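Local coordinates for beta-methylmalyl-CoA dehydratase (Chloroflexus aurantiacus, PDB 4E3E), which catalyses the reversible dehydration of beta-methylmalyl-CoA to mesaconyl-CoA in the glyoxylate assimilation cycle of carbon dioxide fixation, at residues L16-H22 / T107-G113; T122-H128 / Y142-V148; W196-E200 / I295-A300; T305-R311 / T345-R350. All blocks are in the same frame, centred on the assembly; numbering follows the deposited sequence.

All four contacts lie on one antiparallel sheet, contacts 1 and 2 on one side and contacts 3 and 4 toward its other end, with the centres of contacts 2 and 4 about 31 Å apart. Contacts 1 and 2 adjoin through strands 104-116 and 122-132; contacts 3 and 4 adjoin through strands 288-300 and 307-318. Contacts 2 and 4 are buried strand pairs. Contact 1, at an outermost strand of the chain, and contact 3, where a loop meets a strand, are partly exposed. Valines and an aromatic pair fill contact 2, whereas contact 1 adds a histidine-serine bond. Long basic side chains lie across backbone or ring in contacts 4 and 3, the lysine bonded to loop carbonyls.

Contact 1 (L16-H22 / T107-G113); sequences LGQTIVH and TTSKVIG
Strand 19-27, outermost in this chain's hotdog sheet, pairs antiparallel with strand 104-116, and a histidine-serine bond ties the two together. Ile20 and Ser109 form a hydrogen-bonded pair, with Ile20 N to Ser109 O at 2.7 Å and nearly straight (172°). The pairing runs on past the strand into the preceding loop, where Val111 N donates to Gln18 O and Gly17 N to Val111 O. His22 has CG anti to its carbonyl carbon (chi1 -54°), which turns the ring along segment 107-113, and NE2 meets Ser109 OG in the ring plane at 2.8 Å. ND1 is bonded to Asp79 and Ser109 OG also to Ser129, a polar chain running through the buried His22 and Ser109. A leucine in place of His22 would probably leave Asp79 without its ring nitrogen partner and Ser109 OG with Ser129 alone of the two. Farther along, Gln18 CG lies 3.6 Å from Val111 CG2, and Leu16 CD1 rests on the backbone at Ile112 C, 3.6 Å away. Helix 65-80 covers the His22 and Thr107 side through Thr76 and Val72, strand 122-132 continues the sheet beyond strand 104-116, and Val21 packs on Ala188 of the second subunit.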
# COMPACT_ATOMS: atom_id res chain seq x y z
N LEU A 16 -28.45 -7.25 -26.97
CA LEU A 16 -27.58 -6.83 -28.05
C LEU A 16 -27.73 -5.33 -28.31
O LEU A 16 -28.84 -4.84 -28.45
CB LEU A 16 -27.87 -7.60 -29.34
CG LEU A 16 -26.95 -7.25 -30.51
CD1 LEU A 16 -25.52 -7.68 -30.20
CD2 LEU A 16 -27.43 -7.85 -31.82
N GLY A 17 -26.62 -4.62 -28.35
CA GLY A 17 -26.64 -3.19 -28.60
C GLY A 17 -26.85 -2.30 -27.39
O GLY A 17 -26.79 -1.08 -27.51
N GLN A 18 -27.10 -2.88 -26.21
CA GLN A 18 -27.28 -2.03 -25.02
C GLN A 18 -25.96 -1.39 -24.57
O GLN A 18 -24.90 -2.03 -24.61
CB GLN A 18 -27.94 -2.78 -23.85
CG GLN A 18 -26.98 -3.60 -22.99
CD GLN A 18 -27.65 -4.24 -21.79
OE1 GLN A 18 -27.73 -5.47 -21.69
NE2 GLN A 18 -28.14 -3.41 -20.86
N THR A 19 -26.03 -0.13 -24.17
CA THR A 19 -24.90 0.58 -23.60
C THR A 19 -25.08 0.68 -22.08
O THR A 19 -26.12 1.14 -21.61
CB THR A 19 -24.75 1.98 -24.20
OG1 THR A 19 -24.53 1.85 -25.61
CG2 THR A 19 -23.55 2.72 -23.59
N ILE A 20 -24.07 0.23 -21.34
CA ILE A 20 -24.06 0.33 -19.90
C ILE A 20 -23.06 1.40 -19.46
O ILE A 20 -21.87 1.33 -19.80
CB ILE A 20 -23.70 -1.01 -19.24
CG1 ILE A 20 -24.67 -2.12 -19.69
CG2 ILE A 20 -23.68 -0.86 -17.72
CD1 ILE A 20 -24.23 -3.51 -19.30
N VAL A 21 -23.55 2.39 -18.71
CA VAL A 21 -22.70 3.42 -18.13
C VAL A 21 -22.32 2.99 -16.71
O VAL A 21 -23.18 2.90 -15.85
CB VAL A 21 -23.39 4.81 -18.10
CG1 VAL A 21 -22.50 5.86 -17.44
CG2 VAL A 21 -23.77 5.24 -19.52
N HIS A 22 -21.06 2.68 -16.50
CA HIS A 22 -20.58 2.18 -15.25
C HIS A 22 -20.43 3.19 -14.16
O HIS A 22 -20.13 4.34 -14.39
CB HIS A 22 -19.30 1.38 -15.44
CG HIS A 22 -19.41 0.29 -16.47
ND1 HIS A 22 -20.16 -0.77 -16.29
CD2 HIS A 22 -18.84 0.15 -17.70
CE1 HIS A 22 -20.07 -1.56 -17.33
NE2 HIS A 22 -19.27 -1.00 -18.20
N THR A 107 -15.99 4.75 -17.54
CA THR A 107 -16.07 3.64 -18.47
C THR A 107 -17.52 3.36 -18.87
O THR A 107 -18.45 3.51 -18.07
CB THR A 107 -15.39 2.38 -17.88
OG1 THR A 107 -14.05 2.72 -17.48
CG2 THR A 107 -15.30 1.25 -18.93
N THR A 108 -17.70 3.01 -20.14
CA THR A 108 -19.00 2.54 -20.61
C THR A 108 -18.73 1.29 -21.40
O THR A 108 -17.65 1.15 -21.98
CB THR A 108 -19.69 3.56 -21.53
OG1 THR A 108 -18.91 3.71 -22.71
CG2 THR A 108 -19.81 4.91 -20.84
N SER A 109 -19.69 0.37 -21.41
CA SER A 109 -19.60 -0.86 -22.19
C SER A 109 -20.83 -1.03 -23.08
O SER A 109 -21.96 -0.72 -22.67
CB SER A 109 -19.48 -2.10 -21.28
OG SER A 109 -18.25 -2.07 -20.59
N LYS A 110 -20.61 -1.52 -24.29
CA LYS A 110 -21.69 -1.86 -25.20
C LYS A 110 -21.69 -3.36 -25.49
O LYS A 110 -20.65 -3.94 -25.74
CB LYS A 110 -21.52 -1.09 -26.51
CG LYS A 110 -22.67 -1.29 -27.48
CD LYS A 110 -22.40 -0.47 -28.73
CE LYS A 110 -23.66 0.10 -29.25
NZ LYS A 110 -24.07 -0.54 -30.54
N VAL A 111 -22.87 -3.98 -25.45
CA VAL A 111 -22.99 -5.38 -25.82
C VAL A 111 -22.99 -5.50 -27.35
O VAL A 111 -23.85 -4.92 -28.03
CB VAL A 111 -24.25 -6.03 -25.23
CG1 VAL A 111 -24.35 -7.50 -25.63
CG2 VAL A 111 -24.25 -5.90 -23.71
N ILE A 112 -22.00 -6.22 -27.87
CA ILE A 112 -21.82 -6.37 -29.32
C ILE A 112 -21.94 -7.83 -29.75
O ILE A 112 -21.78 -8.15 -30.92
CB ILE A 112 -20.47 -5.80 -29.81
CG1 ILE A 112 -19.28 -6.55 -29.17
CG2 ILE A 112 -20.41 -4.29 -29.57
CD1 ILE A 112 -17.94 -6.29 -29.84
N GLY A 113 -22.20 -8.71 -28.79
CA GLY A 113 -22.34 -10.13 -29.10
C GLY A 113 -22.95 -10.93 -27.97
O GLY A 113 -22.71 -10.64 -26.80
O HOH W 1 -16.69 4.24 -14.52

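Contact 2 (T122-H128 / Y142-V148); sequences TGVVYVH and YIRWVMV
The beta hairpin of strands 122-132 and 138-149 forms part of the hotdog sheet; Tyr126 and Trp145 share one face with Val124 and Met147, and Val125, Val127, Arg144, Val146 and Val148 lie on the other. Three hydrogen-bonded pairs, Gly123-Val148, Val125-Val146 and Val127-Arg144, hold the strands; Val148 N to Gly123 O, at 2.7 Å, is almost straight (177°). On the first face Tyr126 and Trp145 form a non-hydrogen-bonded pair. Trp145 CB sits over the tyrosine ring, 3.8 Å from its centroid, as a CH-pi contact. The phenol and the five-membered ring of the indole are nearly parallel, planes at 21°, but slid apart with little overlap, so that Tyr126 CE2 comes 3.6 Å from Trp145 CG. Trp145 CG stands between its backbone N and carbonyl carbon (chi1 56°), which lays the indole toward Val124, whose CG1 is 4.1 Å from Trp145 CD1. Across the sheet, Val125 CG1 presses closely on both Val146 CG2 (3.4 Å) and Val148 CG2 (3.5 Å). On this second face Arg144 runs its aliphatic CG past Val127 CG2 (3.8 Å), then extends its guanidinium to Asn87, which probably binds substrate, and to Thr76 and Ser81. Helix 65-80 packs on Tyr142 and Arg144, while strands 104-116 and 84-95 flank the hairpin; the loop residues Val162, Pro163 and Leu165 lie against the aromatic pair.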
# COMPACT_ATOMS: atom_id res chain seq x y z
N THR A 122 -25.11 -21.51 -19.31
CA THR A 122 -24.32 -20.29 -19.39
C THR A 122 -24.42 -19.69 -20.79
O THR A 122 -25.02 -20.28 -21.69
CB THR A 122 -22.84 -20.56 -19.09
OG1 THR A 122 -22.38 -21.59 -19.98
CG2 THR A 122 -22.63 -21.00 -17.65
N GLY A 123 -23.82 -18.51 -20.97
CA GLY A 123 -23.73 -17.87 -22.27
C GLY A 123 -22.53 -16.94 -22.36
O GLY A 123 -22.00 -16.48 -21.34
N VAL A 124 -22.13 -16.65 -23.59
CA VAL A 124 -21.00 -15.77 -23.85
C VAL A 124 -21.51 -14.39 -24.25
O VAL A 124 -22.35 -14.26 -25.15
CB VAL A 124 -20.14 -16.33 -25.01
CG1 VAL A 124 -18.99 -15.38 -25.36
CG2 VAL A 124 -19.64 -17.73 -24.67
N VAL A 125 -21.00 -13.36 -23.58
CA VAL A 125 -21.35 -11.97 -23.93
C VAL A 125 -20.08 -11.24 -24.36
O VAL A 125 -19.04 -11.34 -23.70
CB VAL A 125 -22.13 -11.27 -22.79
CG1 VAL A 125 -21.49 -11.54 -21.44
CG2 VAL A 125 -22.30 -9.76 -23.01
N TYR A 126 -20.17 -10.55 -25.49
CA TYR A 126 -19.07 -9.76 -26.03
C TYR A 126 -19.40 -8.33 -25.73
O TYR A 126 -20.52 -7.89 -26.03
CB TYR A 126 -18.96 -9.93 -27.56
CG TYR A 126 -18.61 -11.33 -27.98
CD1 TYR A 126 -19.57 -12.34 -27.97
CD2 TYR A 126 -17.32 -11.65 -28.40
CE1 TYR A 126 -19.25 -13.64 -28.35
CE2 TYR A 126 -16.99 -12.95 -28.80
CZ TYR A 126 -17.96 -13.93 -28.77
OH TYR A 126 -17.66 -15.22 -29.14
N VAL A 127 -18.44 -7.62 -25.15
CA VAL A 127 -18.60 -6.19 -24.86
C VAL A 127 -17.48 -5.34 -25.46
O VAL A 127 -16.33 -5.78 -25.55
CB VAL A 127 -18.70 -5.89 -23.34
CG1 VAL A 127 -19.95 -6.55 -22.74
CG2 VAL A 127 -17.43 -6.32 -22.59
N HIS A 128 -17.83 -4.13 -25.90
CA HIS A 128 -16.85 -3.13 -26.27
C HIS A 128 -16.82 -2.15 -25.13
O HIS A 128 -17.80 -1.44 -24.91
CB HIS A 128 -17.26 -2.46 -27.58
CG HIS A 128 -16.29 -1.41 -28.08
ND1 HIS A 128 -16.69 -0.27 -28.66
CD2 HIS A 128 -14.90 -1.36 -28.07
CE1 HIS A 128 -15.62 0.47 -29.01
NE2 HIS A 128 -14.52 -0.20 -28.65
N TYR A 142 -11.36 -1.56 -25.78
CA TYR A 142 -11.05 -2.96 -26.07
C TYR A 142 -12.35 -3.76 -26.14
O TYR A 142 -13.42 -3.27 -25.74
CB TYR A 142 -10.11 -3.56 -25.01
CG TYR A 142 -10.69 -3.57 -23.61
CD1 TYR A 142 -11.59 -4.56 -23.21
CD2 TYR A 142 -10.36 -2.56 -22.70
CE1 TYR A 142 -12.15 -4.55 -21.94
CE2 TYR A 142 -10.92 -2.55 -21.42
CZ TYR A 142 -11.81 -3.54 -21.05
OH TYR A 142 -12.38 -3.55 -19.80
N ILE A 143 -12.24 -4.98 -26.65
CA ILE A 143 -13.33 -5.92 -26.65
C ILE A 143 -12.93 -7.05 -25.72
O ILE A 143 -11.77 -7.47 -25.72
CB ILE A 143 -13.60 -6.47 -28.07
CG1 ILE A 143 -14.17 -5.36 -28.97
CG2 ILE A 143 -14.52 -7.68 -28.03
CD1 ILE A 143 -14.00 -5.65 -30.44
N ARG A 144 -13.85 -7.52 -24.90
CA ARG A 144 -13.61 -8.73 -24.16
C ARG A 144 -14.87 -9.56 -24.20
O ARG A 144 -15.97 -9.03 -24.46
CB ARG A 144 -13.13 -8.45 -22.72
CG ARG A 144 -14.19 -8.10 -21.68
CD ARG A 144 -13.55 -8.03 -20.30
NE ARG A 144 -14.39 -7.44 -19.25
CZ ARG A 144 -14.81 -8.11 -18.17
NH1 ARG A 144 -14.51 -9.40 -17.99
NH2 ARG A 144 -15.54 -7.47 -17.26
N TRP A 145 -14.73 -10.86 -23.99
CA TRP A 145 -15.89 -11.72 -23.90
C TRP A 145 -15.77 -12.62 -22.71
O TRP A 145 -14.67 -13.04 -22.35
CB TRP A 145 -16.21 -12.45 -25.21
CG TRP A 145 -15.10 -13.29 -25.81
CD1 TRP A 145 -15.02 -14.67 -25.85
CD2 TRP A 145 -13.90 -12.82 -26.54
NE1 TRP A 145 -13.88 -15.09 -26.50
CE2 TRP A 145 -13.17 -14.03 -26.94
CE3 TRP A 145 -13.38 -11.57 -26.88
CZ2 TRP A 145 -11.97 -13.97 -27.64
CZ3 TRP A 145 -12.17 -11.51 -27.58
CH2 TRP A 145 -11.48 -12.69 -27.95
N VAL A 146 -16.91 -12.87 -22.08
CA VAL A 146 -16.99 -13.55 -20.79
C VAL A 146 -18.08 -14.61 -20.82
O VAL A 146 -19.10 -14.44 -21.48
CB VAL A 146 -17.29 -12.57 -19.62
CG1 VAL A 146 -16.09 -11.70 -19.31
CG2 VAL A 146 -18.45 -11.65 -19.95
N MSE A 147 -17.85 -15.70 -20.10
CA MSE A 147 -18.87 -16.73 -19.96
C MSE A 147 -19.62 -16.38 -18.71
O MSE A 147 -19.05 -16.34 -17.62
CB MSE A 147 -18.18 -18.07 -19.80
CG MSE A 147 -19.28 -19.12 -19.76
SE MSE A 147 -18.40 -20.85 -19.64
CE MSE A 147 -18.06 -21.15 -21.57
N VAL A 148 -20.92 -16.11 -18.86
CA VAL A 148 -21.76 -15.66 -17.74
C VAL A 148 -22.86 -16.66 -17.41
O VAL A 148 -23.48 -17.24 -18.31
CB VAL A 148 -22.39 -14.27 -18.03
CG1 VAL A 148 -23.14 -13.74 -16.81
CG2 VAL A 148 -21.32 -13.29 -18.46

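Contact 3 (W196-E200 / I295-A300); sequences WDDYE and ILAKMA
Residues 196-198 make a short 3-10 turn that leads into a loop, and this piece passes alongside segment 295-300 of strand 288-300 without pairing with it: the closest CA atoms are those of Glu200 and Ile295, 6.9 Å apart, and Trp196 CA stays 8.2 Å from Lys298 CA. The strand carries a classic beta bulge, with Leu296 and Ala297 both facing Arg311 on the next strand. Side chains therefore bridge the gap, above all Lys298. Its CG lies anti to the backbone N (chi1 176°), sending the chain out toward the turn, and a bend at chi3 (-66°) brings NZ round to the loop carbonyls. NZ donates to Tyr199 O at 2.7 Å, in the carbonyl plane, and more weakly to Trp196 O at 3.2 Å; a water also accepts from it. On the way, the methylenes cross one face of the Trp196 indole: Lys298 CG is 3.4 Å from Trp196 NE1, and CD stands over the six-membered ring, 3.9 Å from its centroid. The indole NE1 itself bonds to Ala309 O on strand 307-318, which helps to fix the ring's rotation. At the other end of the segment, Ile295 CB touches Glu200 O at 3.6 Å, and Ile295 CD1 approaches Tyr199 CD2 at 4.1 Å. The tyrosine hydroxyl is bonded to Gly264 O, and its ring meets Lys4 of the third subunit in a cation-pi contact. Lys298 is thus held chiefly through neutral groups: carbonyl oxygens would help to stabilise its charge, the indole shields its hydrocarbon part, and the pi attraction of NZ itself is at most weak.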
# COMPACT_ATOMS: atom_id res chain seq x y z
N TRP A 196 15.23 -1.37 -30.56
CA TRP A 196 14.31 -2.01 -31.51
C TRP A 196 15.04 -2.78 -32.58
O TRP A 196 14.70 -3.93 -32.87
CB TRP A 196 13.42 -0.93 -32.11
CG TRP A 196 12.41 -1.33 -33.17
CD1 TRP A 196 11.10 -1.82 -32.97
CD2 TRP A 196 12.56 -1.20 -34.63
NE1 TRP A 196 10.48 -2.01 -34.19
CE2 TRP A 196 11.30 -1.65 -35.22
CE3 TRP A 196 13.59 -0.78 -35.47
CZ2 TRP A 196 11.10 -1.68 -36.60
CZ3 TRP A 196 13.37 -0.80 -36.86
CH2 TRP A 196 12.16 -1.25 -37.41
N ASP A 197 16.08 -2.16 -33.14
CA ASP A 197 16.89 -2.76 -34.19
C ASP A 197 17.54 -4.08 -33.77
O ASP A 197 17.82 -4.91 -34.63
CB ASP A 197 17.99 -1.79 -34.65
CG ASP A 197 17.46 -0.38 -34.85
OD1 ASP A 197 16.97 0.23 -33.87
OD2 ASP A 197 17.55 0.14 -35.98
N ASP A 198 17.76 -4.29 -32.48
CA ASP A 198 18.58 -5.41 -32.00
C ASP A 198 17.79 -6.68 -31.69
O ASP A 198 18.37 -7.75 -31.50
CB ASP A 198 19.41 -5.00 -30.78
CG ASP A 198 20.16 -3.70 -31.00
OD1 ASP A 198 20.80 -3.54 -32.06
OD2 ASP A 198 20.11 -2.84 -30.10
N TYR A 199 16.47 -6.56 -31.63
CA TYR A 199 15.62 -7.72 -31.35
C TYR A 199 15.38 -8.52 -32.63
O TYR A 199 15.26 -7.96 -33.72
CB TYR A 199 14.32 -7.27 -30.67
CG TYR A 199 14.55 -6.94 -29.22
CD1 TYR A 199 14.97 -5.66 -28.82
CD2 TYR A 199 14.42 -7.93 -28.23
CE1 TYR A 199 15.22 -5.37 -27.49
CE2 TYR A 199 14.67 -7.64 -26.89
CZ TYR A 199 15.06 -6.36 -26.53
OH TYR A 199 15.29 -6.08 -25.22
N GLU A 200 15.37 -9.85 -32.50
CA GLU A 200 15.20 -10.75 -33.63
C GLU A 200 13.82 -11.37 -33.59
O GLU A 200 13.43 -11.97 -32.58
CB GLU A 200 16.26 -11.85 -33.61
CG GLU A 200 17.68 -11.35 -33.82
CD GLU A 200 18.74 -12.28 -33.25
OE1 GLU A 200 18.59 -13.52 -33.37
OE2 GLU A 200 19.72 -11.77 -32.67
N ILE A 295 9.37 -12.60 -29.55
CA ILE A 295 9.11 -11.51 -30.47
C ILE A 295 8.34 -12.10 -31.66
O ILE A 295 8.94 -12.78 -32.52
CB ILE A 295 10.40 -10.79 -30.96
CG1 ILE A 295 11.30 -10.36 -29.78
CG2 ILE A 295 10.04 -9.62 -31.89
CD1 ILE A 295 10.65 -9.43 -28.76
N LEU A 296 7.02 -11.89 -31.68
CA LEU A 296 6.15 -12.39 -32.76
C LEU A 296 6.39 -11.65 -34.07
O LEU A 296 6.34 -12.23 -35.15
CB LEU A 296 4.68 -12.27 -32.39
CG LEU A 296 4.24 -13.09 -31.18
CD1 LEU A 296 2.77 -12.83 -30.88
CD2 LEU A 296 4.52 -14.58 -31.40
N ALA A 297 6.66 -10.34 -33.96
CA ALA A 297 6.77 -9.49 -35.13
C ALA A 297 7.43 -8.19 -34.78
O ALA A 297 7.41 -7.75 -33.61
CB ALA A 297 5.39 -9.21 -35.72
N LYS A 298 8.01 -7.56 -35.80
CA LYS A 298 8.61 -6.24 -35.67
C LYS A 298 8.02 -5.37 -36.78
O LYS A 298 8.00 -5.78 -37.95
CB LYS A 298 10.13 -6.34 -35.80
CG LYS A 298 10.85 -5.00 -35.80
CD LYS A 298 12.35 -5.12 -36.11
CE LYS A 298 13.11 -5.86 -35.02
NZ LYS A 298 14.57 -5.92 -35.33
N MSE A 299 7.54 -4.18 -36.42
CA MSE A 299 6.82 -3.35 -37.39
C MSE A 299 7.31 -1.93 -37.27
O MSE A 299 7.53 -1.43 -36.15
CB MSE A 299 5.30 -3.46 -37.13
CG MSE A 299 4.90 -4.80 -36.48
SE MSE A 299 3.06 -4.86 -35.76
CE MSE A 299 2.44 -6.67 -36.30
N ALA A 300 7.50 -1.27 -38.41
CA ALA A 300 7.79 0.16 -38.45
C ALA A 300 6.52 0.94 -38.09
O ALA A 300 5.40 0.49 -38.36
CB ALA A 300 8.26 0.58 -39.84
O HOH W 2 16.01 -4.05 -37.28

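Contact 4 (T305-R311 / T345-R350); sequences TDIGALR and TVLMPR
Arg350 lays its side chain across the backbone of residues 305-308, with CG 3.5 Å from Gly308 N and CD 3.6 Å from Ile307 C. Its chain bends at chi3 (51°), turning the guanidinium over Thr305, whose CA lies off one face, while a water in the guanidinium plane accepts from NH1 at 3.0 Å and probably donates to Ile307 O. Arg350 N donates to Asp306 O, straight at the hydrogen (174°) but from above the carbonyl plane. An alanine at Arg350 is likely to uncover the backbone around Gly308 and leave the water without its NH1 donor. Gly308 suits this site, since a CB would press on Arg350 CD. Beyond this arginine, segments 305-311 and 345-350 pair antiparallel in the hotdog sheet, the hydrogen-bonded pairs being Gly308-Met348 and Leu310-Val346. On the face of Leu310, its CD1 touches Met348 CE at 3.7 Å and its CB meets Val346 CG2 at 3.8 Å; the other face carries Ile307 CG2 against Leu347 CB, also 3.8 Å. Farther out, Trp196 packs on Arg350, and Asp306 is salt-bridged to Arg304. Arg311 forms salt bridges with Asp343 and Asp167, and Thr345 OG1 is bonded to Asn275 on strand 270-278.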
# COMPACT_ATOMS: atom_id res chain seq x y z
N THR A 305 10.75 7.29 -37.39
CA THR A 305 11.95 6.44 -37.38
C THR A 305 12.65 6.39 -36.02
O THR A 305 13.63 5.67 -35.86
CB THR A 305 12.96 6.86 -38.46
OG1 THR A 305 13.29 8.24 -38.28
CG2 THR A 305 12.38 6.64 -39.88
N ASP A 306 12.14 7.15 -35.04
CA ASP A 306 12.75 7.23 -33.69
C ASP A 306 12.27 6.10 -32.75
O ASP A 306 12.95 5.76 -31.78
CB ASP A 306 12.45 8.60 -33.05
CG ASP A 306 10.94 8.88 -32.89
OD1 ASP A 306 10.17 8.69 -33.87
OD2 ASP A 306 10.54 9.31 -31.78
N ILE A 307 11.09 5.55 -33.06
CA ILE A 307 10.42 4.54 -32.28
C ILE A 307 9.83 3.51 -33.23
O ILE A 307 9.34 3.86 -34.30
CB ILE A 307 9.27 5.14 -31.42
CG1 ILE A 307 9.84 6.09 -30.37
CG2 ILE A 307 8.48 4.05 -30.69
CD1 ILE A 307 8.81 6.88 -29.59
N GLY A 308 9.88 2.24 -32.84
CA GLY A 308 9.29 1.15 -33.60
C GLY A 308 8.38 0.32 -32.70
O GLY A 308 8.38 0.49 -31.48
N ALA A 309 7.61 -0.57 -33.31
CA ALA A 309 6.75 -1.47 -32.56
C ALA A 309 7.27 -2.89 -32.58
O ALA A 309 7.85 -3.34 -33.57
CB ALA A 309 5.33 -1.42 -33.10
N LEU A 310 7.04 -3.60 -31.49
CA LEU A 310 7.24 -5.05 -31.46
C LEU A 310 5.96 -5.69 -30.99
O LEU A 310 5.34 -5.23 -30.01
CB LEU A 310 8.37 -5.44 -30.50
CG LEU A 310 9.80 -4.94 -30.78
CD1 LEU A 310 10.68 -5.21 -29.56
CD2 LEU A 310 10.40 -5.57 -32.03
N ARG A 311 5.55 -6.74 -31.69
CA ARG A 311 4.44 -7.54 -31.24
C ARG A 311 5.05 -8.65 -30.40
O ARG A 311 5.92 -9.38 -30.88
CB ARG A 311 3.62 -8.11 -32.40
CG ARG A 311 2.38 -8.88 -31.93
CD ARG A 311 1.55 -9.42 -33.09
NE ARG A 311 0.30 -10.04 -32.61
CZ ARG A 311 -0.72 -10.39 -33.40
NH1 ARG A 311 -0.66 -10.20 -34.71
NH2 ARG A 311 -1.80 -10.94 -32.87
N THR A 345 1.45 -5.27 -28.00
CA THR A 345 2.37 -4.50 -28.81
C THR A 345 3.01 -3.41 -27.97
O THR A 345 2.30 -2.59 -27.32
CB THR A 345 1.64 -3.89 -30.02
OG1 THR A 345 1.10 -4.94 -30.82
CG2 THR A 345 2.60 -3.06 -30.87
N VAL A 346 4.34 -3.38 -27.98
CA VAL A 346 5.10 -2.40 -27.22
C VAL A 346 5.73 -1.40 -28.18
O VAL A 346 5.90 -1.68 -29.38
CB VAL A 346 6.20 -3.06 -26.38
CG1 VAL A 346 5.59 -3.99 -25.33
CG2 VAL A 346 7.19 -3.83 -27.27
N LEU A 347 6.03 -0.22 -27.67
CA LEU A 347 6.82 0.75 -28.41
C LEU A 347 8.25 0.69 -27.86
O LEU A 347 8.43 0.55 -26.64
CB LEU A 347 6.25 2.16 -28.24
CG LEU A 347 4.77 2.39 -28.59
CD1 LEU A 347 4.36 3.82 -28.26
CD2 LEU A 347 4.49 2.09 -30.06
N MSE A 348 9.24 0.78 -28.74
CA MSE A 348 10.66 0.78 -28.32
C MSE A 348 11.45 1.77 -29.14
O MSE A 348 11.28 1.84 -30.36
CB MSE A 348 11.21 -0.64 -28.51
CG MSE A 348 12.69 -0.71 -28.14
SE MSE A 348 13.35 -2.58 -28.11
CE MSE A 348 12.31 -3.48 -26.67
N PRO A 349 12.35 2.55 -28.50
CA PRO A 349 13.20 3.46 -29.26
C PRO A 349 14.02 2.72 -30.30
O PRO A 349 14.43 1.56 -30.09
CB PRO A 349 14.13 4.04 -28.20
CG PRO A 349 13.40 3.88 -26.92
CD PRO A 349 12.65 2.60 -27.05
N ARG A 350 14.26 3.39 -31.42
CA ARG A 350 15.11 2.87 -32.50
C ARG A 350 16.50 3.52 -32.49
O ARG A 350 16.68 4.62 -31.97
CB ARG A 350 14.46 3.13 -33.85
CG ARG A 350 13.19 2.34 -34.08
CD ARG A 350 12.58 2.64 -35.44
NE ARG A 350 13.54 2.52 -36.55
CZ ARG A 350 13.20 2.51 -37.83
NH1 ARG A 350 11.93 2.59 -38.21
NH2 ARG A 350 14.15 2.40 -38.76
O HOH W 3 9.29 3.27 -37.02